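Local coordinates for protein annexin (Schistosoma mansoni, PDB 4MDU) that binds acidic phospholipid membranes in a calcium-dependent manner, aggregates liposomes when calcium is present, and takes part in worm reproduction and host-parasite interaction, at residues Arg44-Met49 with Gln76-Leu81; Thr34-Ser39 with Asn68-Glu73. One frame throughout, in Å; residues are numbered along the deposited sequence.

Interaction 1. Residues Arg44-Met49 with Gln76-Leu81; sequences RLHRSM and QSYKSL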
ATOM      1  N   ARG B  44       5.920 -43.435   9.431  1.00 48.10           N
ATOM      2  CA  ARG B  44       5.977 -42.664  10.669  1.00 50.91           C
ATOM      3  C   ARG B  44       4.791 -41.718  10.825  1.00 40.53           C
ATOM      4  O   ARG B  44       4.204 -41.623  11.910  1.00 42.90           O
ATOM      5  CB  ARG B  44       7.302 -41.905  10.791  1.00 51.37           C
ATOM      6  CG  ARG B  44       8.496 -42.818  10.987  1.00 65.43           C
ATOM      7  CD  ARG B  44       9.752 -42.038  11.347  1.00 74.19           C
ATOM      8  NE  ARG B  44      10.969 -42.804  11.084  1.00 77.65           N
ATOM      9  CZ  ARG B  44      11.721 -42.660   9.995  1.00 78.38           C
ATOM     10  NH1 ARG B  44      11.382 -41.773   9.065  1.00 74.06           N
ATOM     11  NH2 ARG B  44      12.812 -43.400   9.838  1.00 79.87           N
ATOM     12  N   LEU B  45       4.433 -41.022   9.750  1.00 34.54           N
ATOM     13  CA  LEU B  45       3.256 -40.169   9.796  1.00 40.83           C
ATOM     14  C   LEU B  45       2.046 -41.026  10.123  1.00 46.01           C
ATOM     15  O   LEU B  45       1.240 -40.686  10.992  1.00 41.26           O
ATOM     16  CB  LEU B  45       3.056 -39.424   8.477  1.00 42.86           C
ATOM     17  CG  LEU B  45       4.108 -38.337   8.215  1.00 39.00           C
ATOM     18  CD1 LEU B  45       4.043 -37.805   6.781  1.00 38.36           C
ATOM     19  CD2 LEU B  45       3.979 -37.210   9.246  1.00 29.05           C
ATOM     20  N   HIS B  46       1.939 -42.159   9.443  1.00 47.00           N
ATOM     21  CA  HIS B  46       0.802 -43.043   9.650  1.00 56.44           C
ATOM     22  C   HIS B  46       0.651 -43.446  11.122  1.00 56.42           C
ATOM     23  O   HIS B  46      -0.434 -43.338  11.699  1.00 58.70           O
ATOM     24  CB  HIS B  46       0.931 -44.277   8.766  1.00 64.35           C
ATOM     25  CG  HIS B  46      -0.330 -45.068   8.660  1.00 72.28           C
ATOM     26  ND1 HIS B  46      -0.553 -46.213   9.392  1.00 75.36           N
ATOM     27  CD2 HIS B  46      -1.442 -44.873   7.913  1.00 80.58           C
ATOM     28  CE1 HIS B  46      -1.746 -46.695   9.096  1.00 80.38           C
ATOM     29  NE2 HIS B  46      -2.307 -45.900   8.201  1.00 83.67           N
ATOM     30  N   ARG B  47       1.739 -43.911  11.726  1.00 49.65           N
ATOM     31  CA  ARG B  47       1.736 -44.241  13.145  1.00 59.51           C
ATOM     32  C   ARG B  47       1.217 -43.060  13.957  1.00 59.58           C
ATOM     33  O   ARG B  47       0.352 -43.222  14.813  1.00 66.45           O
ATOM     34  CB  ARG B  47       3.142 -44.630  13.612  1.00 70.36           C
ATOM     35  CG  ARG B  47       3.523 -46.085  13.337  1.00 79.59           C
ATOM     36  CD  ARG B  47       5.037 -46.292  13.342  1.00 83.10           C
ATOM     37  NE  ARG B  47       5.673 -45.684  14.507  1.00 86.32           N
ATOM     38  CZ  ARG B  47       6.927 -45.244  14.525  1.00 89.22           C
ATOM     39  NH1 ARG B  47       7.682 -45.341  13.434  1.00 90.79           N
ATOM     40  NH2 ARG B  47       7.427 -44.701  15.629  1.00 87.56           N
ATOM     41  N   SER B  48       1.725 -41.868  13.659  1.00 48.94           N
ATOM     42  CA  SER B  48       1.401 -40.678  14.436  1.00 41.78           C
ATOM     43  C   SER B  48      -0.085 -40.453  14.612  1.00 47.27           C
ATOM     44  O   SER B  48      -0.513 -39.858  15.603  1.00 49.92           O
ATOM     45  CB  SER B  48       2.040 -39.443  13.818  1.00 46.03           C
ATOM     46  OG  SER B  48       3.451 -39.532  13.912  1.00 57.71           O
ATOM     47  N   MET B  49      -0.874 -40.937  13.660  1.00 46.52           N
ATOM     48  CA  MET B  49      -2.303 -40.654  13.665  1.00 56.24           C
ATOM     49  C   MET B  49      -3.197 -41.757  14.262  1.00 64.20           C
ATOM     50  O   MET B  49      -4.254 -41.460  14.826  1.00 64.15           O
ATOM     51  CB  MET B  49      -2.754 -40.230  12.266  1.00 51.45           C
ATOM     52  CG  MET B  49      -2.032 -38.974  11.799  1.00 51.11           C
ATOM     53  SD  MET B  49      -2.711 -38.202  10.323  1.00 61.26           S
ATOM     54  CE  MET B  49      -1.749 -38.995   9.038  1.00 33.21           C
ATOM     55  N   GLN B  76       2.666 -39.235  -2.044  1.00 35.80           N
ATOM     56  CA  GLN B  76       2.537 -40.332  -2.993  1.00 45.60           C
ATOM     57  C   GLN B  76       2.740 -41.674  -2.296  1.00 52.89           C
ATOM     58  O   GLN B  76       1.903 -42.575  -2.395  1.00 57.50           O
ATOM     59  CB  GLN B  76       3.544 -40.176  -4.127  1.00 51.71           C
ATOM     60  CG  GLN B  76       3.498 -41.308  -5.142  1.00 67.02           C
ATOM     61  CD  GLN B  76       4.686 -41.299  -6.086  1.00 77.27           C
ATOM     62  OE1 GLN B  76       5.840 -41.282  -5.651  1.00 81.09           O
ATOM     63  NE2 GLN B  76       4.411 -41.306  -7.386  1.00 79.05           N
ATOM     64  N   SER B  77       3.852 -41.796  -1.580  1.00 42.65           N
ATOM     65  CA  SER B  77       4.192 -43.042  -0.927  1.00 46.02           C
ATOM     66  C   SER B  77       3.080 -43.460   0.025  1.00 52.77           C
ATOM     67  O   SER B  77       2.656 -44.612   0.031  1.00 60.68           O
ATOM     68  CB  SER B  77       5.516 -42.905  -0.178  1.00 48.24           C
ATOM     69  OG  SER B  77       5.768 -44.059   0.601  1.00 49.19           O
ATOM     70  N   TYR B  78       2.599 -42.511   0.817  1.00 49.37           N
ATOM     71  CA  TYR B  78       1.520 -42.766   1.763  1.00 45.78           C
ATOM     72  C   TYR B  78       0.237 -43.201   1.051  1.00 49.96           C
ATOM     73  O   TYR B  78      -0.547 -43.987   1.588  1.00 52.37           O
ATOM     74  CB  TYR B  78       1.279 -41.509   2.597  1.00 42.89           C
ATOM     75  CG  TYR B  78       0.226 -41.603   3.694  1.00 43.93           C
ATOM     76  CD1 TYR B  78      -1.119 -41.387   3.410  1.00 44.69           C
ATOM     77  CD2 TYR B  78       0.582 -41.840   5.011  1.00 43.51           C
ATOM     78  CE1 TYR B  78      -2.080 -41.436   4.396  1.00 43.37           C
ATOM     79  CE2 TYR B  78      -0.378 -41.891   6.017  1.00 48.59           C
ATOM     80  CZ  TYR B  78      -1.710 -41.688   5.698  1.00 49.80           C
ATOM     81  OH  TYR B  78      -2.682 -41.735   6.674  1.00 48.50           O
ATOM     82  N   LYS B  79       0.031 -42.693  -0.160  1.00 49.23           N
ATOM     83  CA  LYS B  79      -1.177 -42.995  -0.922  1.00 56.89           C
ATOM     84  C   LYS B  79      -1.162 -44.453  -1.371  1.00 56.47           C
ATOM     85  O   LYS B  79      -2.097 -45.203  -1.106  1.00 56.90           O
ATOM     86  CB  LYS B  79      -1.290 -42.064  -2.132  1.00 62.80           C
ATOM     87  CG  LYS B  79      -2.642 -42.083  -2.836  1.00 72.26           C
ATOM     88  CD  LYS B  79      -3.695 -41.331  -2.037  1.00 78.20           C
ATOM     89  CE  LYS B  79      -4.999 -41.213  -2.811  1.00 81.89           C
ATOM     90  N   SER B  80      -0.087 -44.850  -2.040  1.00 58.87           N
ATOM     91  CA  SER B  80       0.075 -46.223  -2.493  1.00 67.22           C
ATOM     92  C   SER B  80       0.093 -47.192  -1.316  1.00 70.68           C
ATOM     93  O   SER B  80      -0.377 -48.327  -1.423  1.00 73.43           O
ATOM     94  CB  SER B  80       1.379 -46.363  -3.266  1.00 69.86           C
ATOM     95  OG  SER B  80       2.477 -46.275  -2.381  1.00 73.06           O
ATOM     96  N   LEU B  81       0.634 -46.729  -0.194  1.00 64.71           N
ATOM     97  CA  LEU B  81       0.846 -47.572   0.975  1.00 63.88           C
ATOM     98  C   LEU B  81      -0.409 -47.815   1.805  1.00 66.65           C
ATOM     99  O   LEU B  81      -0.567 -48.884   2.390  1.00 72.20           O
ATOM    100  CB  LEU B  81       1.921 -46.964   1.874  1.00 65.40           C
ATOM    101  CG  LEU B  81       3.183 -47.794   2.104  1.00 71.13           C
ATOM    102  CD1 LEU B  81       3.811 -48.190   0.767  1.00 74.02           C
ATOM    103  CD2 LEU B  81       4.174 -47.021   2.975  1.00 65.88           C
TER
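The phenol oxygen of Y78 is the meeting point of the contact: H46 and M49 both touch it, while its hydrogen bond goes to D89, outside the two segments. H46 CD2 comes to 3.6 Å from Y78 OH, with the oxygen lying at the edge of the imidazole, near its plane. M49 CE closes in from the next turn, 3.7 Å from Y78 OH, and adds an apolar approach to the phenol carbon CZ. No hydrogen bond joins the two segments. With CG anti to the backbone N (chi1 -177°), Y78 extends its ring toward helix 38-48, and H46 and Y78 run nearly perpendicular to each other. The two rings meet obliquely, centroids 5.7 Å apart and planes at 53°; H46 CB also lies 3.9 Å from Y78 CE2. M49 is bent at chi3 (-92°), and the bend leads its methyl to the phenol. Within the last turn of the same helix, S48 N and S48 OG both reach R44 O, each at 3.0 Å, from opposite faces of its carbonyl plane. Around the contact, Y82 stacks on H46 and also meets the Y78 ring, whereas D93 and L90 of helix 86-93 lie against M49. M49, G51, G53 and D93 are ligands of one calcium ion, absent from this apo structure. The contact lies beside a calcium site of the annexin kind, in which the loop after one helix supplies ligands, typically through backbone carbonyls, and an acidic residue farther along the repeat completes the set.

Interaction 2. Residues Thr34-Ser39 with Asn68-Glu73; sequences TGFSAS and NYERQE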
ATOM      1  N   THR B  34      19.706 -36.493   2.304  1.00 70.05           N
ATOM      2  CA  THR B  34      20.401 -37.498   1.499  1.00 69.43           C
ATOM      3  C   THR B  34      19.978 -38.940   1.864  1.00 59.21           C
ATOM      4  O   THR B  34      20.000 -39.838   1.020  1.00 52.23           O
ATOM      5  CB  THR B  34      21.950 -37.245   1.478  1.00 61.21           C
ATOM      6  OG1 THR B  34      22.680 -38.469   1.657  1.00 56.58           O
ATOM      7  CG2 THR B  34      22.333 -36.235   2.559  1.00 57.48           C
ATOM      8  N   GLY B  35      19.543 -39.149   3.102  1.00 58.20           N
ATOM      9  CA  GLY B  35      18.971 -40.431   3.478  1.00 61.40           C
ATOM     10  C   GLY B  35      17.454 -40.535   3.338  1.00 65.37           C
ATOM     11  O   GLY B  35      16.823 -41.378   3.987  1.00 62.68           O
ATOM     12  N   PHE B  36      16.866 -39.698   2.480  1.00 64.41           N
ATOM     13  CA  PHE B  36      15.405 -39.568   2.392  1.00 54.52           C
ATOM     14  C   PHE B  36      14.651 -40.844   2.009  1.00 52.93           C
ATOM     15  O   PHE B  36      14.843 -41.393   0.930  1.00 58.02           O
ATOM     16  CB  PHE B  36      15.005 -38.434   1.437  1.00 47.89           C
ATOM     17  CG  PHE B  36      13.520 -38.340   1.205  1.00 52.48           C
ATOM     18  CD1 PHE B  36      12.657 -38.083   2.260  1.00 47.56           C
ATOM     19  CD2 PHE B  36      12.986 -38.513  -0.067  1.00 50.82           C
ATOM     20  CE1 PHE B  36      11.287 -38.001   2.049  1.00 48.96           C
ATOM     21  CE2 PHE B  36      11.624 -38.427  -0.282  1.00 47.91           C
ATOM     22  CZ  PHE B  36      10.771 -38.170   0.780  1.00 45.51           C
ATOM     23  N   SER B  37      13.780 -41.293   2.904  1.00 53.79           N
ATOM     24  CA  SER B  37      12.899 -42.417   2.622  1.00 48.44           C
ATOM     25  C   SER B  37      11.435 -41.977   2.677  1.00 47.96           C
ATOM     26  O   SER B  37      10.852 -41.808   3.752  1.00 52.86           O
ATOM     27  CB  SER B  37      13.147 -43.563   3.598  1.00 41.68           C
ATOM     28  OG  SER B  37      12.270 -44.641   3.345  1.00 41.89           O
ATOM     29  N   ALA B  38      10.852 -41.781   1.504  1.00 41.61           N
ATOM     30  CA  ALA B  38       9.453 -41.420   1.403  1.00 37.69           C
ATOM     31  C   ALA B  38       8.599 -42.413   2.175  1.00 34.75           C
ATOM     32  O   ALA B  38       7.765 -42.023   2.981  1.00 44.25           O
ATOM     33  CB  ALA B  38       9.030 -41.363  -0.059  1.00 37.84           C
ATOM     34  N   SER B  39       8.809 -43.702   1.944  1.00 38.74           N
ATOM     35  CA  SER B  39       7.985 -44.706   2.609  1.00 44.48           C
ATOM     36  C   SER B  39       8.184 -44.697   4.114  1.00 53.46           C
ATOM     37  O   SER B  39       7.215 -44.805   4.865  1.00 58.08           O
ATOM     38  CB  SER B  39       8.252 -46.102   2.054  1.00 43.57           C
ATOM     39  OG  SER B  39       9.638 -46.329   1.940  1.00 51.91           O
ATOM     40  N   ASN B  68       9.581 -29.324  -0.343  1.00 26.33           N
ATOM     41  CA  ASN B  68       8.339 -29.565  -1.067  1.00 32.18           C
ATOM     42  C   ASN B  68       8.382 -30.870  -1.884  1.00 34.37           C
ATOM     43  O   ASN B  68       7.472 -31.690  -1.808  1.00 33.68           O
ATOM     44  CB  ASN B  68       8.017 -28.380  -1.976  1.00 28.12           C
ATOM     45  CG  ASN B  68       6.800 -28.631  -2.849  1.00 35.90           C
ATOM     46  OD1 ASN B  68       5.670 -28.585  -2.372  1.00 34.99           O
ATOM     47  ND2 ASN B  68       7.026 -28.880  -4.138  1.00 26.93           N
ATOM     48  N   TYR B  69       9.450 -31.067  -2.649  1.00 34.40           N
ATOM     49  CA  TYR B  69       9.616 -32.316  -3.376  1.00 29.19           C
ATOM     50  C   TYR B  69       9.499 -33.554  -2.467  1.00 35.37           C
ATOM     51  O   TYR B  69       8.748 -34.491  -2.759  1.00 32.18           O
ATOM     52  CB  TYR B  69      10.924 -32.345  -4.175  1.00 35.70           C
ATOM     53  CG  TYR B  69      11.036 -33.609  -5.007  1.00 40.41           C
ATOM     54  CD1 TYR B  69      10.490 -33.677  -6.287  1.00 48.84           C
ATOM     55  CD2 TYR B  69      11.644 -34.744  -4.495  1.00 44.31           C
ATOM     56  CE1 TYR B  69      10.569 -34.832  -7.035  1.00 54.20           C
ATOM     57  CE2 TYR B  69      11.722 -35.908  -5.234  1.00 51.49           C
ATOM     58  CZ  TYR B  69      11.189 -35.946  -6.501  1.00 62.85           C
ATOM     59  OH  TYR B  69      11.280 -37.107  -7.233  1.00 77.80           O
ATOM     60  N   GLU B  70      10.224 -33.562  -1.356  1.00 31.78           N
ATOM     61  CA  GLU B  70      10.108 -34.692  -0.444  1.00 35.60           C
ATOM     62  C   GLU B  70       8.690 -34.843   0.133  1.00 35.64           C
ATOM     63  O   GLU B  70       8.172 -35.958   0.243  1.00 32.84           O
ATOM     64  CB  GLU B  70      11.152 -34.599   0.658  1.00 33.81           C
ATOM     65  CG  GLU B  70      12.574 -34.667   0.127  1.00 36.53           C
ATOM     66  CD  GLU B  70      13.608 -34.194   1.139  1.00 41.97           C
ATOM     67  OE1 GLU B  70      13.249 -33.446   2.074  1.00 42.50           O
ATOM     68  OE2 GLU B  70      14.784 -34.571   0.992  1.00 41.23           O
ATOM     69  N   ARG B  71       8.056 -33.728   0.485  1.00 27.40           N
ATOM     70  CA  ARG B  71       6.725 -33.809   1.081  1.00 32.96           C
ATOM     71  C   ARG B  71       5.785 -34.492   0.088  1.00 38.45           C
ATOM     72  O   ARG B  71       5.080 -35.439   0.429  1.00 37.35           O
ATOM     73  CB  ARG B  71       6.204 -32.425   1.509  1.00 31.08           C
ATOM     74  CG  ARG B  71       7.044 -31.768   2.630  1.00 34.39           C
ATOM     75  CD  ARG B  71       6.354 -30.574   3.284  1.00 23.30           C
ATOM     76  NE  ARG B  71       6.164 -29.458   2.352  1.00 26.56           N
ATOM     77  CZ  ARG B  71       7.044 -28.480   2.159  1.00 30.47           C
ATOM     78  NH1 ARG B  71       8.191 -28.471   2.822  1.00 31.15           N
ATOM     79  NH2 ARG B  71       6.780 -27.508   1.300  1.00 34.35           N
ATOM     80  N   GLN B  72       5.806 -34.019  -1.149  1.00 34.92           N
ATOM     81  CA  GLN B  72       5.014 -34.622  -2.214  1.00 38.80           C
ATOM     82  C   GLN B  72       5.399 -36.081  -2.432  1.00 39.63           C
ATOM     83  O   GLN B  72       4.528 -36.937  -2.616  1.00 35.09           O
ATOM     84  CB  GLN B  72       5.154 -33.806  -3.495  1.00 33.05           C
ATOM     85  CG  GLN B  72       4.623 -32.386  -3.321  1.00 34.47           C
ATOM     86  CD  GLN B  72       3.179 -32.375  -2.851  1.00 40.49           C
ATOM     87  OE1 GLN B  72       2.291 -32.808  -3.569  1.00 43.87           O
ATOM     88  NE2 GLN B  72       2.947 -31.895  -1.637  1.00 35.66           N
ATOM     89  N   GLU B  73       6.697 -36.378  -2.385  1.00 31.97           N
ATOM     90  CA  GLU B  73       7.122 -37.772  -2.418  1.00 31.42           C
ATOM     91  C   GLU B  73       6.452 -38.534  -1.296  1.00 35.76           C
ATOM     92  O   GLU B  73       6.095 -39.699  -1.456  1.00 39.91           O
ATOM     93  CB  GLU B  73       8.628 -37.887  -2.271  1.00 41.48           C
ATOM     94  CG  GLU B  73       9.393 -37.552  -3.514  1.00 48.40           C
ATOM     95  CD  GLU B  73      10.027 -38.777  -4.116  1.00 70.02           C
ATOM     96  OE1 GLU B  73      11.205 -39.054  -3.794  1.00 76.04           O
ATOM     97  OE2 GLU B  73       9.343 -39.474  -4.897  1.00 74.74           O
TER
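F36 lays its ring flat against the E70 side chain, and E73 comes in at the rim of the same ring. E70 CG stands almost exactly over the middle of the F36 ring, 3.7 Å from the centroid and 4° off the normal, a CH-pi contact. F36 and E70 run antiparallel to each other, with the E70 carboxylate turned 26° from the ring plane. F36 has its CG anti to the backbone N (chi1 174°), which carries the ring to helix 68-82; its far atom CZ lies 3.6 Å from E70 CB and 3.5 Å from E70 O. E73 approaches at a slant instead: its CB is in the ring plane, 3.6 Å from F36 CE2, and a bend at chi2 brings OE1 back beside the ring, also 3.6 Å from F36 CE2. The opposite face of the ring is met by the backbone two residues on, A38 N lying toward the rim. A38 then continues the packing past the ring, its CB 3.7 Å from E73 O. The carboxylate of E70 is held on both oxygens, OE2 by T33 N and OE1 by T67 N. The latter is the N3-to-N-cap half of a capping box at the start of helix 68-82, so one glutamate ties that start to the chain ahead of F36. S37 in turn N-caps helix 38-48, its OG bonded to A40 N. The contact therefore joins the beginnings of two helices: F36, just ahead of helix 38-48, rests on the first turns of helix 68-82, where I74 also touches it.

Both interactions join helix 38-48, or the residues leading into it, to helix 68-82, and their centres lie about 12 Å apart. Along the chain their segments alternate: 34-39, 44-49, 68-73, 76-81. Interaction 2 therefore takes the early part of each element and interaction 1 the later part, with helix 56-63 between the two elements in sequence. They meet directly at S77, whose OG packs against A38 and S39, and L81 CD2 also approaches S39 O. The touching residues of both fall within the predicted first annexin repeat. Interaction 2 lies away from the annotated sites, whereas interaction 1 reaches calcium-binding M49, so the same helix pair connects the chain's entry into the repeat with its calcium-binding end.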